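Local coordinates for dihydrodipicolinate synthase (Bacillus clausii KSM-K16, PDB 3E96), which probably acts as a 4-hydroxy-tetrahydrodipicolinate synthase, a TIM-barrel lyase of the DapA family expected to condense pyruvate with an aldehyde through a Schiff base, at residues Thr21-Ser26 / Val263-Met268; Glu66-Val71 / Gly99-Ala104; Thr94-Gly99 / Glu134-Pro139; Val153-Ala158 / Ala177-Ser182; Asn171-Phe176 / Glu197-Phe202. All blocks are in the same frame, centred on the assembly; numbering follows the deposited sequence.

Contact 1 (Thr21-Ser26 / Val263-Met268); sequences TPFRKS and VIKEAM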
# COMPACT_ATOMS: atom_id res chain seq x y z
N THR B 21 -7.70 13.25 -10.12
CA THR B 21 -8.47 14.02 -9.15
C THR B 21 -7.69 15.33 -9.06
O THR B 21 -6.60 15.38 -8.47
CB THR B 21 -8.50 13.37 -7.75
OG1 THR B 21 -9.08 12.06 -7.83
CG2 THR B 21 -9.33 14.22 -6.79
N PRO B 22 -8.20 16.40 -9.68
CA PRO B 22 -7.51 17.69 -9.65
C PRO B 22 -7.36 18.21 -8.23
O PRO B 22 -8.34 18.29 -7.49
CB PRO B 22 -8.42 18.60 -10.49
CG PRO B 22 -9.12 17.63 -11.41
CD PRO B 22 -9.43 16.48 -10.50
N PHE B 23 -6.14 18.56 -7.84
CA PHE B 23 -5.90 19.10 -6.50
C PHE B 23 -5.32 20.50 -6.64
O PHE B 23 -4.45 20.74 -7.48
CB PHE B 23 -4.89 18.24 -5.72
CG PHE B 23 -5.35 16.84 -5.45
CD1 PHE B 23 -6.55 16.60 -4.79
CD2 PHE B 23 -4.55 15.76 -5.80
CE1 PHE B 23 -6.95 15.30 -4.49
CE2 PHE B 23 -4.94 14.45 -5.51
CZ PHE B 23 -6.14 14.22 -4.85
N ARG B 24 -5.78 21.43 -5.80
CA ARG B 24 -5.29 22.80 -5.84
C ARG B 24 -3.87 22.91 -5.31
O ARG B 24 -3.53 22.29 -4.30
CB ARG B 24 -6.20 23.72 -5.02
CG ARG B 24 -7.62 23.80 -5.55
CD ARG B 24 -8.36 24.97 -4.91
NE ARG B 24 -9.66 25.18 -5.54
CZ ARG B 24 -10.74 24.44 -5.31
NH1 ARG B 24 -10.69 23.43 -4.45
NH2 ARG B 24 -11.88 24.72 -5.94
N LYS B 25 -3.05 23.70 -5.98
CA LYS B 25 -1.67 23.88 -5.54
C LYS B 25 -1.63 24.63 -4.22
O LYS B 25 -0.75 24.40 -3.38
CB LYS B 25 -0.88 24.66 -6.60
CG LYS B 25 0.59 24.87 -6.25
CD LYS B 25 1.31 25.64 -7.34
CE LYS B 25 2.78 25.85 -6.99
NZ LYS B 25 3.50 26.60 -8.06
N SER B 26 -2.60 25.53 -4.03
CA SER B 26 -2.67 26.34 -2.82
C SER B 26 -2.85 25.57 -1.51
O SER B 26 -2.11 25.79 -0.55
CB SER B 26 -3.80 27.37 -2.94
OG SER B 26 -5.07 26.73 -2.95
N VAL B 263 3.12 13.28 -14.27
CA VAL B 263 3.43 13.54 -15.68
C VAL B 263 2.14 13.91 -16.42
O VAL B 263 2.12 14.83 -17.24
CB VAL B 263 4.08 12.32 -16.37
CG1 VAL B 263 4.10 12.51 -17.89
CG2 VAL B 263 5.50 12.12 -15.85
N ILE B 264 1.06 13.19 -16.11
CA ILE B 264 -0.23 13.47 -16.74
C ILE B 264 -0.70 14.89 -16.40
O ILE B 264 -1.11 15.65 -17.28
CB ILE B 264 -1.31 12.46 -16.27
CG1 ILE B 264 -1.03 11.08 -16.87
CG2 ILE B 264 -2.70 12.93 -16.68
CD1 ILE B 264 -1.99 10.00 -16.41
N LYS B 265 -0.62 15.24 -15.12
CA LYS B 265 -1.06 16.56 -14.68
C LYS B 265 -0.26 17.72 -15.24
O LYS B 265 -0.83 18.75 -15.62
CB LYS B 265 -1.10 16.63 -13.15
CG LYS B 265 -2.25 15.82 -12.55
CD LYS B 265 -2.43 16.06 -11.05
CE LYS B 265 -3.67 15.33 -10.54
NZ LYS B 265 -3.81 15.39 -9.05
N GLU B 266 1.06 17.58 -15.30
CA GLU B 266 1.87 18.67 -15.83
C GLU B 266 1.73 18.75 -17.35
O GLU B 266 1.85 19.83 -17.93
CB GLU B 266 3.32 18.53 -15.39
CG GLU B 266 3.47 18.75 -13.89
CD GLU B 266 4.87 19.12 -13.45
OE1 GLU B 266 5.65 19.63 -14.29
OE2 GLU B 266 5.19 18.92 -12.26
N ALA B 267 1.44 17.62 -17.98
CA ALA B 267 1.23 17.60 -19.43
C ALA B 267 -0.10 18.30 -19.73
O ALA B 267 -0.20 19.11 -20.67
CB ALA B 267 1.21 16.17 -19.94
N MET B 268 -1.13 17.98 -18.94
CA MET B 268 -2.46 18.58 -19.11
C MET B 268 -2.36 20.10 -18.96
O MET B 268 -2.93 20.84 -19.77
CB MET B 268 -3.46 18.03 -18.07
CG MET B 268 -3.85 16.55 -18.23
SD MET B 268 -4.95 15.90 -16.93
CE MET B 268 -3.85 15.64 -15.65
O HOH W 1 -5.08 12.29 -9.72
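Lys265 NZ is gripped by three groups: it donates to Thr21 O at 2.8 Å, to the carbonyl of Val277, and forms a salt bridge with Glu58. The ammonium group meets Thr21 O from above the carbonyl plane, 39° out of it. Extended beyond CG, the lysine reaches across from its helix, and NZ also comes 3.4 Å from Phe23 CD2, oblique to the ring. Thr21 O itself lies over the centre of that ring, 3.3 Å above its plane. A water accepts from Thr21 N at 2.8 Å and, weakly, from Lys265 NZ. A methionine in place of Lys265 would probably leave Glu58 without this positive partner and Thr21 O without the ammonium donor. The lysine side chain is about 8 Å from that of Thr56, a predicted pyruvate-binding residue. The contact joins the loop after the first strand of the (beta/alpha)8 barrel, 15-17, to helix 262-270, beyond the last; Pro22 packs against helix 32-43, while Val263 rests on helix 235-252.

Contact 2 (Glu66-Val71 / Gly99-Ala104); sequences EAKEEV and GNAAKA
No ring, amide or other flat group takes part where Lys68 and Val71 of one helix meet Ala101 and Ala102 of the next; the contact is made entirely by aliphatic carbon. The methylenes of Lys68 pass by the methyl of Ala101, with CG 4.1 Å and CD 4.2 Å from Ala101 CB. Extended from CG onward, the lysine carries its ammonium group past this methyl to a salt bridge with Glu97, one turn earlier on the alanines' helix, so a single side chain combines an apolar stem with a charged end. One turn further along its own helix, Val71 puts one branch into the contact: CG1 stands anti to the backbone N (chi1 176°) and lies 4.0 Å from Ala102 CB. The same CG1 methyl is equally near Ala102 CA. Because both partners on the second helix are alanines, the backbones come close, Val71 CA lying 6.3 Å from Ala102 CA. Val71 and Ala102 also both rest on Ala86 of strand 83-88, on the buried side of the contact; Lys68 and Ala101 are partly exposed. Two helices laid side by side over the strand that joins them in the chain are characteristic of the (beta/alpha)8 barrel, here helices 64-78 and 92-105 of the outer layer, packed over strand 83-88 of the inner sheet.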
# COMPACT_ATOMS: atom_id res chain seq x y z
N GLU B 66 -13.57 11.71 0.96
CA GLU B 66 -13.29 12.29 -0.35
C GLU B 66 -13.48 11.23 -1.43
O GLU B 66 -13.92 11.54 -2.54
CB GLU B 66 -11.86 12.83 -0.41
CG GLU B 66 -11.63 14.10 0.37
CD GLU B 66 -10.20 14.58 0.25
OE1 GLU B 66 -9.28 13.76 0.43
OE2 GLU B 66 -9.99 15.78 -0.02
N ALA B 67 -13.13 9.98 -1.12
CA ALA B 67 -13.28 8.90 -2.08
C ALA B 67 -14.77 8.70 -2.38
O ALA B 67 -15.16 8.56 -3.54
CB ALA B 67 -12.69 7.61 -1.52
N LYS B 68 -15.59 8.68 -1.34
CA LYS B 68 -17.03 8.50 -1.51
C LYS B 68 -17.61 9.65 -2.33
O LYS B 68 -18.39 9.42 -3.25
CB LYS B 68 -17.73 8.44 -0.15
CG LYS B 68 -17.40 7.22 0.67
CD LYS B 68 -18.04 7.30 2.05
CE LYS B 68 -17.72 6.07 2.89
NZ LYS B 68 -18.24 6.19 4.29
N GLU B 69 -17.22 10.87 -1.99
CA GLU B 69 -17.71 12.05 -2.69
C GLU B 69 -17.29 12.03 -4.16
O GLU B 69 -18.05 12.45 -5.03
CB GLU B 69 -17.19 13.32 -2.02
CG GLU B 69 -17.63 14.64 -2.66
CD GLU B 69 -19.12 14.91 -2.54
OE1 GLU B 69 -19.79 14.23 -1.73
OE2 GLU B 69 -19.63 15.80 -3.26
N GLU B 70 -16.09 11.55 -4.45
CA GLU B 70 -15.65 11.51 -5.84
C GLU B 70 -16.57 10.60 -6.65
O GLU B 70 -16.93 10.92 -7.78
CB GLU B 70 -14.20 11.04 -5.97
CG GLU B 70 -13.74 10.92 -7.42
CD GLU B 70 -12.23 10.85 -7.57
OE1 GLU B 70 -11.56 11.84 -7.21
OE2 GLU B 70 -11.72 9.80 -8.03
N VAL B 71 -16.96 9.47 -6.07
CA VAL B 71 -17.85 8.55 -6.77
C VAL B 71 -19.20 9.25 -7.00
O VAL B 71 -19.75 9.19 -8.10
CB VAL B 71 -18.07 7.24 -5.98
CG1 VAL B 71 -19.08 6.35 -6.70
CG2 VAL B 71 -16.74 6.49 -5.86
N GLY B 99 -17.84 0.21 -0.99
CA GLY B 99 -18.63 -0.43 -2.03
C GLY B 99 -20.11 -0.14 -1.90
O GLY B 99 -20.79 0.18 -2.88
N ASN B 100 -20.63 -0.26 -0.68
CA ASN B 100 -22.04 0.01 -0.44
C ASN B 100 -22.36 1.48 -0.69
O ASN B 100 -23.46 1.83 -1.13
CB ASN B 100 -22.40 -0.38 1.00
CG ASN B 100 -22.68 -1.87 1.13
OD1 ASN B 100 -22.44 -2.47 2.18
ND2 ASN B 100 -23.21 -2.47 0.08
N ALA B 101 -21.38 2.35 -0.44
CA ALA B 101 -21.56 3.78 -0.67
C ALA B 101 -21.66 4.05 -2.17
O ALA B 101 -22.51 4.82 -2.62
CB ALA B 101 -20.38 4.56 -0.07
N ALA B 102 -20.79 3.40 -2.95
CA ALA B 102 -20.80 3.57 -4.40
C ALA B 102 -22.12 3.06 -4.97
O ALA B 102 -22.69 3.67 -5.88
CB ALA B 102 -19.64 2.80 -5.02
N LYS B 103 -22.61 1.95 -4.43
CA LYS B 103 -23.88 1.38 -4.88
C LYS B 103 -25.00 2.38 -4.66
O LYS B 103 -25.79 2.66 -5.56
CB LYS B 103 -24.19 0.09 -4.11
CG LYS B 103 -23.27 -1.07 -4.43
CD LYS B 103 -23.39 -2.18 -3.40
CE LYS B 103 -24.82 -2.70 -3.28
NZ LYS B 103 -24.90 -3.75 -2.22
N ALA B 104 -25.07 2.91 -3.44
CA ALA B 104 -26.10 3.88 -3.10
C ALA B 104 -25.99 5.15 -3.94
O ALA B 104 -26.99 5.77 -4.27
CB ALA B 104 -26.02 4.22 -1.62

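Contact 3 (Thr94-Gly99 / Glu134-Pro139); sequences TAIELG and EALDFP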
# COMPACT_ATOMS: atom_id res chain seq x y z
N THR B 94 -13.88 -1.92 5.48
CA THR B 94 -13.76 -0.60 4.86
C THR B 94 -14.11 -0.68 3.37
O THR B 94 -14.83 0.18 2.85
CB THR B 94 -12.34 -0.06 5.01
OG1 THR B 94 -11.99 -0.01 6.40
CG2 THR B 94 -12.22 1.35 4.42
N ALA B 95 -13.60 -1.70 2.69
CA ALA B 95 -13.88 -1.87 1.27
C ALA B 95 -15.38 -2.05 1.07
O ALA B 95 -15.97 -1.50 0.14
CB ALA B 95 -13.13 -3.08 0.73
N ILE B 96 -16.00 -2.83 1.96
CA ILE B 96 -17.43 -3.07 1.87
C ILE B 96 -18.20 -1.77 2.11
O ILE B 96 -19.22 -1.53 1.47
CB ILE B 96 -17.86 -4.15 2.89
CG1 ILE B 96 -17.23 -5.49 2.50
CG2 ILE B 96 -19.39 -4.28 2.91
CD1 ILE B 96 -17.36 -6.58 3.55
N GLU B 97 -17.71 -0.94 3.02
CA GLU B 97 -18.35 0.35 3.31
C GLU B 97 -18.29 1.23 2.06
O GLU B 97 -19.29 1.84 1.66
CB GLU B 97 -17.63 1.06 4.46
CG GLU B 97 -18.24 2.41 4.83
CD GLU B 97 -17.51 3.09 5.97
OE1 GLU B 97 -17.29 2.44 7.02
OE2 GLU B 97 -17.16 4.28 5.84
N LEU B 98 -17.11 1.30 1.44
CA LEU B 98 -16.93 2.10 0.23
C LEU B 98 -17.78 1.54 -0.90
O LEU B 98 -18.36 2.29 -1.69
CB LEU B 98 -15.46 2.12 -0.19
CG LEU B 98 -14.48 2.98 0.63
CD1 LEU B 98 -13.05 2.61 0.23
CD2 LEU B 98 -14.74 4.46 0.37
N GLY B 99 -17.84 0.21 -0.99
CA GLY B 99 -18.63 -0.43 -2.03
C GLY B 99 -20.11 -0.14 -1.90
O GLY B 99 -20.79 0.18 -2.88
N GLU B 134 -18.82 -11.19 -2.12
CA GLU B 134 -20.02 -11.82 -1.58
C GLU B 134 -20.82 -10.87 -0.70
O GLU B 134 -22.05 -10.87 -0.75
CB GLU B 134 -19.65 -13.09 -0.80
CG GLU B 134 -18.92 -14.13 -1.65
CD GLU B 134 -18.86 -15.50 -1.00
OE1 GLU B 134 -18.61 -15.58 0.22
OE2 GLU B 134 -19.05 -16.51 -1.71
N ALA B 135 -20.13 -10.07 0.10
CA ALA B 135 -20.81 -9.12 0.98
C ALA B 135 -21.53 -8.03 0.19
O ALA B 135 -22.64 -7.63 0.54
CB ALA B 135 -19.80 -8.49 1.95
N LEU B 136 -20.90 -7.55 -0.87
CA LEU B 136 -21.50 -6.49 -1.67
C LEU B 136 -22.63 -6.95 -2.58
O LEU B 136 -23.59 -6.20 -2.80
CB LEU B 136 -20.43 -5.79 -2.52
CG LEU B 136 -19.41 -4.92 -1.78
CD1 LEU B 136 -18.40 -4.36 -2.78
CD2 LEU B 136 -20.12 -3.79 -1.04
N ASP B 137 -22.51 -8.16 -3.12
CA ASP B 137 -23.53 -8.69 -4.02
C ASP B 137 -23.81 -7.61 -5.07
O ASP B 137 -24.95 -7.21 -5.29
CB ASP B 137 -24.80 -9.03 -3.23
CG ASP B 137 -25.84 -9.74 -4.08
OD1 ASP B 137 -25.47 -10.68 -4.81
OD2 ASP B 137 -27.03 -9.36 -4.00
N PHE B 138 -22.73 -7.15 -5.70
CA PHE B 138 -22.80 -6.08 -6.70
C PHE B 138 -21.69 -6.38 -7.71
O PHE B 138 -20.66 -6.95 -7.35
CB PHE B 138 -22.53 -4.75 -5.98
CG PHE B 138 -22.81 -3.54 -6.80
CD1 PHE B 138 -24.10 -3.24 -7.24
CD2 PHE B 138 -21.78 -2.64 -7.10
CE1 PHE B 138 -24.36 -2.08 -7.94
CE2 PHE B 138 -22.04 -1.47 -7.81
CZ PHE B 138 -23.33 -1.19 -8.23
N PRO B 139 -21.89 -6.01 -8.99
CA PRO B 139 -20.86 -6.28 -10.01
C PRO B 139 -19.49 -5.78 -9.55
O PRO B 139 -19.35 -4.63 -9.14
CB PRO B 139 -21.38 -5.54 -11.23
CG PRO B 139 -22.87 -5.72 -11.09
CD PRO B 139 -23.08 -5.40 -9.61
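Ile96 and Leu136 mark the closest approach of the two backbones, their CA atoms 6.4 Å apart. Segment 94-99 is helical throughout, whereas in 134-139 the helix stops after Leu136: Asp137 takes positive phi (49°) and turns the chain toward Pro139. Leu136 carries much of the contact. Its CD2 methyl lies 3.5 Å from Ile96 O and 3.7 Å from Gly99 C, so the leucine sits directly on helical backbone, and its CD1 is 4.0 Å from Gly99 CA. The absence of a side chain at Gly99 permits this, since a CB there would point toward Leu136 and run into its CD1. Ile96 uses two branches. CG2, anti to the backbone N, meets Leu136 CD2 at 4.0 Å, while CD1 at the end of the other branch presses on Ala135 CB at 3.5 Å, tighter than usual for two carbons. The Ala135 end is exposed and the Leu136 end buried. Inward, Leu136 also touches Val110 of strand 109-112 and Ile88 of strand 83-88, so at the end of helix 122-136 its side chain meets both helix 92-105 and the barrel strands.

Contact 4 (Val153-Ala158 / Ala177-Ser182); sequences VLVDLA and AKVVRS
Neighbouring outer helices of the (beta/alpha)8 barrel meet where Leu154 and Val155 of helix 152-157 face Val179, at the end of helix 173-180, and Ser182 just beyond it. Strand 163-168 lies between these helices in the chain. On the inner side of the contact, Leu154 CB approaches Val179 CG2 at 4.2 Å. Val179 holds CG1 in the crowded position between its backbone N and carbonyl carbon (chi1 71°), which puts CG2 anti to N and into the contact. That methyl also faces Val155 CG2 at 4.3 Å. Val155 meets Ser182 with both branches: CG2 is 4.2 Å from Ser182 CB and CG1 is 4.2 Å from Ser182 O. These are ordinary van der Waals distances, apolar except where Val155 CG1 faces the carbonyl oxygen. Leu154 also packs on strands 140-144 and 163-168, with its side chain about 9 Å from those of Tyr143 and Lys167, the predicted catalytic residues. The turn bearing Ser182 is fastened to its own helix. Arg181 NH1 donates in the guanidinium plane to Ala177 O at 3.0 Å and also bonds Ala206 O, while Ser182 OG donates to Lys178 O at 2.6 Å from above the carbonyl plane, 47° out of it.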
# COMPACT_ATOMS: atom_id res chain seq x y z
N VAL B 153 -5.60 -17.87 -7.86
CA VAL B 153 -6.56 -17.03 -7.14
C VAL B 153 -7.68 -16.59 -8.08
O VAL B 153 -8.85 -16.57 -7.69
CB VAL B 153 -5.87 -15.77 -6.56
CG1 VAL B 153 -6.92 -14.82 -5.99
CG2 VAL B 153 -4.87 -16.17 -5.49
N LEU B 154 -7.33 -16.23 -9.31
CA LEU B 154 -8.32 -15.78 -10.28
C LEU B 154 -9.19 -16.95 -10.74
O LEU B 154 -10.40 -16.80 -10.93
CB LEU B 154 -7.63 -15.13 -11.49
CG LEU B 154 -6.86 -13.84 -11.20
CD1 LEU B 154 -6.19 -13.35 -12.48
CD2 LEU B 154 -7.82 -12.78 -10.67
N VAL B 155 -8.56 -18.10 -10.93
CA VAL B 155 -9.29 -19.29 -11.36
C VAL B 155 -10.34 -19.63 -10.30
O VAL B 155 -11.47 -20.00 -10.63
CB VAL B 155 -8.35 -20.50 -11.53
CG1 VAL B 155 -9.15 -21.74 -11.92
CG2 VAL B 155 -7.30 -20.18 -12.60
N ASP B 156 -9.98 -19.50 -9.03
CA ASP B 156 -10.90 -19.82 -7.96
C ASP B 156 -12.00 -18.78 -7.73
O ASP B 156 -13.07 -19.12 -7.23
CB ASP B 156 -10.14 -20.08 -6.66
CG ASP B 156 -9.28 -21.33 -6.73
OD1 ASP B 156 -9.60 -22.21 -7.56
OD2 ASP B 156 -8.30 -21.44 -5.97
N LEU B 157 -11.73 -17.54 -8.09
CA LEU B 157 -12.72 -16.47 -7.93
C LEU B 157 -13.70 -16.41 -9.09
O LEU B 157 -14.84 -15.98 -8.93
CB LEU B 157 -12.03 -15.11 -7.81
CG LEU B 157 -11.29 -14.73 -6.53
CD1 LEU B 157 -10.54 -13.41 -6.75
CD2 LEU B 157 -12.28 -14.59 -5.39
N ALA B 158 -13.26 -16.86 -10.26
CA ALA B 158 -14.07 -16.83 -11.48
C ALA B 158 -15.53 -17.25 -11.35
O ALA B 158 -16.41 -16.60 -11.91
CB ALA B 158 -13.39 -17.65 -12.57
N ALA B 177 -1.76 -15.18 -20.77
CA ALA B 177 -2.35 -16.04 -21.79
C ALA B 177 -2.87 -17.35 -21.20
O ALA B 177 -3.91 -17.86 -21.63
CB ALA B 177 -1.33 -16.33 -22.89
N LYS B 178 -2.15 -17.89 -20.22
CA LYS B 178 -2.56 -19.14 -19.60
C LYS B 178 -3.78 -19.00 -18.68
O LYS B 178 -4.68 -19.84 -18.72
CB LYS B 178 -1.40 -19.75 -18.81
CG LYS B 178 -1.71 -21.11 -18.19
CD LYS B 178 -2.12 -22.14 -19.23
CE LYS B 178 -2.57 -23.44 -18.58
NZ LYS B 178 -2.99 -24.46 -19.59
N VAL B 179 -3.82 -17.96 -17.86
CA VAL B 179 -4.96 -17.82 -16.97
C VAL B 179 -6.25 -17.56 -17.75
O VAL B 179 -7.31 -18.04 -17.38
CB VAL B 179 -4.74 -16.70 -15.90
CG1 VAL B 179 -4.78 -15.32 -16.54
CG2 VAL B 179 -5.80 -16.84 -14.80
N VAL B 180 -6.15 -16.81 -18.85
CA VAL B 180 -7.32 -16.55 -19.68
C VAL B 180 -7.87 -17.89 -20.19
O VAL B 180 -9.08 -18.09 -20.28
CB VAL B 180 -6.95 -15.69 -20.91
CG1 VAL B 180 -8.06 -15.74 -21.96
CG2 VAL B 180 -6.72 -14.24 -20.48
N ARG B 181 -6.96 -18.80 -20.51
CA ARG B 181 -7.35 -20.11 -21.02
C ARG B 181 -7.56 -21.17 -19.95
O ARG B 181 -7.79 -22.34 -20.26
CB ARG B 181 -6.30 -20.55 -22.05
CG ARG B 181 -6.25 -19.61 -23.25
CD ARG B 181 -5.07 -19.83 -24.18
NE ARG B 181 -5.24 -19.03 -25.39
CZ ARG B 181 -5.16 -17.70 -25.43
NH1 ARG B 181 -4.90 -17.01 -24.32
NH2 ARG B 181 -5.37 -17.06 -26.57
N SER B 182 -7.50 -20.77 -18.68
CA SER B 182 -7.69 -21.70 -17.57
C SER B 182 -9.06 -21.55 -16.93
O SER B 182 -9.42 -22.30 -16.03
CB SER B 182 -6.61 -21.48 -16.50
OG SER B 182 -5.31 -21.73 -17.02

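Contact 5 (Asn171-Phe176 / Glu197-Phe202); sequences NDLPRF and EKWAPF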
# COMPACT_ATOMS: atom_id res chain seq x y z
N ASN B 171 2.68 -7.77 -15.94
CA ASN B 171 3.14 -7.79 -17.32
C ASN B 171 3.95 -9.03 -17.66
O ASN B 171 5.10 -8.95 -18.08
CB ASN B 171 3.93 -6.51 -17.63
CG ASN B 171 3.05 -5.28 -17.59
OD1 ASN B 171 1.89 -5.32 -18.04
ND2 ASN B 171 3.58 -4.17 -17.08
N ASP B 172 3.30 -10.17 -17.49
CA ASP B 172 3.89 -11.47 -17.77
C ASP B 172 2.92 -12.08 -18.78
O ASP B 172 1.89 -12.64 -18.40
CB ASP B 172 3.92 -12.29 -16.48
CG ASP B 172 4.66 -13.60 -16.65
OD1 ASP B 172 4.51 -14.24 -17.70
OD2 ASP B 172 5.39 -13.99 -15.71
N LEU B 173 3.24 -11.95 -20.07
CA LEU B 173 2.36 -12.45 -21.11
C LEU B 173 2.05 -13.95 -21.05
O LEU B 173 0.89 -14.34 -21.22
CB LEU B 173 2.89 -12.05 -22.49
CG LEU B 173 2.65 -10.59 -22.90
CD1 LEU B 173 1.16 -10.32 -23.00
CD2 LEU B 173 3.27 -9.65 -21.89
N PRO B 174 3.06 -14.81 -20.83
CA PRO B 174 2.74 -16.24 -20.77
C PRO B 174 1.75 -16.52 -19.63
O PRO B 174 0.83 -17.32 -19.78
CB PRO B 174 4.10 -16.90 -20.53
CG PRO B 174 5.02 -15.98 -21.29
CD PRO B 174 4.52 -14.61 -20.86
N ARG B 175 1.94 -15.85 -18.49
CA ARG B 175 1.03 -16.04 -17.37
C ARG B 175 -0.38 -15.59 -17.73
O ARG B 175 -1.36 -16.29 -17.47
CB ARG B 175 1.48 -15.24 -16.14
CG ARG B 175 2.50 -15.93 -15.27
CD ARG B 175 2.80 -15.09 -14.02
NE ARG B 175 1.70 -15.07 -13.06
CZ ARG B 175 1.83 -14.64 -11.80
NH1 ARG B 175 3.00 -14.20 -11.38
NH2 ARG B 175 0.80 -14.69 -10.97
N PHE B 176 -0.48 -14.40 -18.33
CA PHE B 176 -1.78 -13.87 -18.71
C PHE B 176 -2.48 -14.77 -19.73
O PHE B 176 -3.65 -15.12 -19.56
CB PHE B 176 -1.63 -12.45 -19.28
CG PHE B 176 -2.92 -11.87 -19.80
CD1 PHE B 176 -3.98 -11.62 -18.93
CD2 PHE B 176 -3.10 -11.64 -21.15
CE1 PHE B 176 -5.21 -11.16 -19.42
CE2 PHE B 176 -4.31 -11.18 -21.65
CZ PHE B 176 -5.37 -10.94 -20.78
N GLU B 197 -1.95 1.50 -22.52
CA GLU B 197 -1.52 1.46 -23.91
C GLU B 197 -0.18 0.84 -24.28
O GLU B 197 -0.07 0.22 -25.34
CB GLU B 197 -1.62 2.87 -24.52
CG GLU B 197 -3.07 3.35 -24.67
CD GLU B 197 -3.58 4.15 -23.48
OE1 GLU B 197 -3.04 4.00 -22.37
OE2 GLU B 197 -4.54 4.93 -23.67
N LYS B 198 0.84 0.98 -23.44
CA LYS B 198 2.14 0.39 -23.77
C LYS B 198 2.01 -1.13 -23.87
O LYS B 198 2.64 -1.77 -24.71
CB LYS B 198 3.19 0.74 -22.72
CG LYS B 198 4.54 0.04 -22.94
CD LYS B 198 5.60 0.50 -21.94
CE LYS B 198 6.90 -0.26 -22.15
NZ LYS B 198 7.93 0.10 -21.13
N TRP B 199 1.17 -1.70 -23.02
CA TRP B 199 1.00 -3.15 -22.99
C TRP B 199 -0.24 -3.71 -23.68
O TRP B 199 -0.31 -4.91 -23.97
CB TRP B 199 1.03 -3.63 -21.54
CG TRP B 199 2.37 -3.42 -20.90
CD1 TRP B 199 2.80 -2.31 -20.23
CD2 TRP B 199 3.48 -4.32 -20.95
NE1 TRP B 199 4.12 -2.47 -19.86
CE2 TRP B 199 4.56 -3.69 -20.29
CE3 TRP B 199 3.67 -5.60 -21.49
CZ2 TRP B 199 5.81 -4.30 -20.15
CZ3 TRP B 199 4.92 -6.20 -21.36
CH2 TRP B 199 5.97 -5.55 -20.69
N ALA B 200 -1.21 -2.85 -23.97
CA ALA B 200 -2.46 -3.27 -24.59
C ALA B 200 -2.34 -4.13 -25.85
O ALA B 200 -3.05 -5.13 -25.99
CB ALA B 200 -3.33 -2.04 -24.89
N PRO B 201 -1.46 -3.77 -26.80
CA PRO B 201 -1.35 -4.60 -28.01
C PRO B 201 -0.95 -6.05 -27.72
O PRO B 201 -1.48 -6.98 -28.32
CB PRO B 201 -0.31 -3.86 -28.85
CG PRO B 201 -0.47 -2.43 -28.42
CD PRO B 201 -0.63 -2.55 -26.92
N PHE B 202 -0.01 -6.21 -26.80
CA PHE B 202 0.48 -7.54 -26.43
C PHE B 202 -0.59 -8.33 -25.67
O PHE B 202 -0.79 -9.52 -25.94
CB PHE B 202 1.74 -7.37 -25.59
CG PHE B 202 2.79 -6.52 -26.26
CD1 PHE B 202 3.60 -7.05 -27.27
CD2 PHE B 202 2.93 -5.17 -25.92
CE1 PHE B 202 4.53 -6.25 -27.93
CE2 PHE B 202 3.86 -4.36 -26.58
CZ PHE B 202 4.66 -4.90 -27.59
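Stacking dominates here, Asn171 lying on Trp199 where the loop after barrel strand 163-168 meets the loop after strand 190-193 in the (beta/alpha)8 fold. The amide of Asn171 is nearly parallel to the indole, 9° apart, with CG 3.4 Å above the plane over its centre. Its CB adds a CH-pi contact, 3.6 Å from the centroid of the six-membered ring of Trp199 and 4° off the normal. Asn171 ND2 and Trp199 NE1 are both donors and do not bond each other; Asn171 OD1 is hydrogen-bonded to Thr195 OG1, which helps fix the amide. A serine in place of Trp199 would probably open a gap beside Leu173 and leave the Asn171 amide less firmly held, without the ring beneath it. Leu173 adds van der Waals contacts: CD2 touches Trp199 CZ3 at 3.9 Å, and CD1 lies 3.6 Å from Phe202 O and 4.0 Å from Phe202 CB. Within segment 171-176, Asp172 N-caps helix 173-180, its OD1 accepting from Arg175 N at 3.1 Å.

How the contacts relate
From the N terminus, contact 1 opens first, on the loop after strand 15-17, and closes last, on helix 262-270; all the others fall within its span. Contact 2 next joins helix 64-78 to helix 92-105, and contact 3 joins that second helix to 122-136. Their segments alternate and share Gly99; Lys103 to Leu136 O links them further. After this pair closes, contact 4 joins helix 152-157 to the end of helix 173-180, and contact 5 joins the start of that helix to the start of helix 200-206, the two again crossing. Contact 1 touches contact 2 through Thr21 and Glu70. The inner four tie successive barrel elements side to side, while contact 1 fastens helix 262-270 to the first loop.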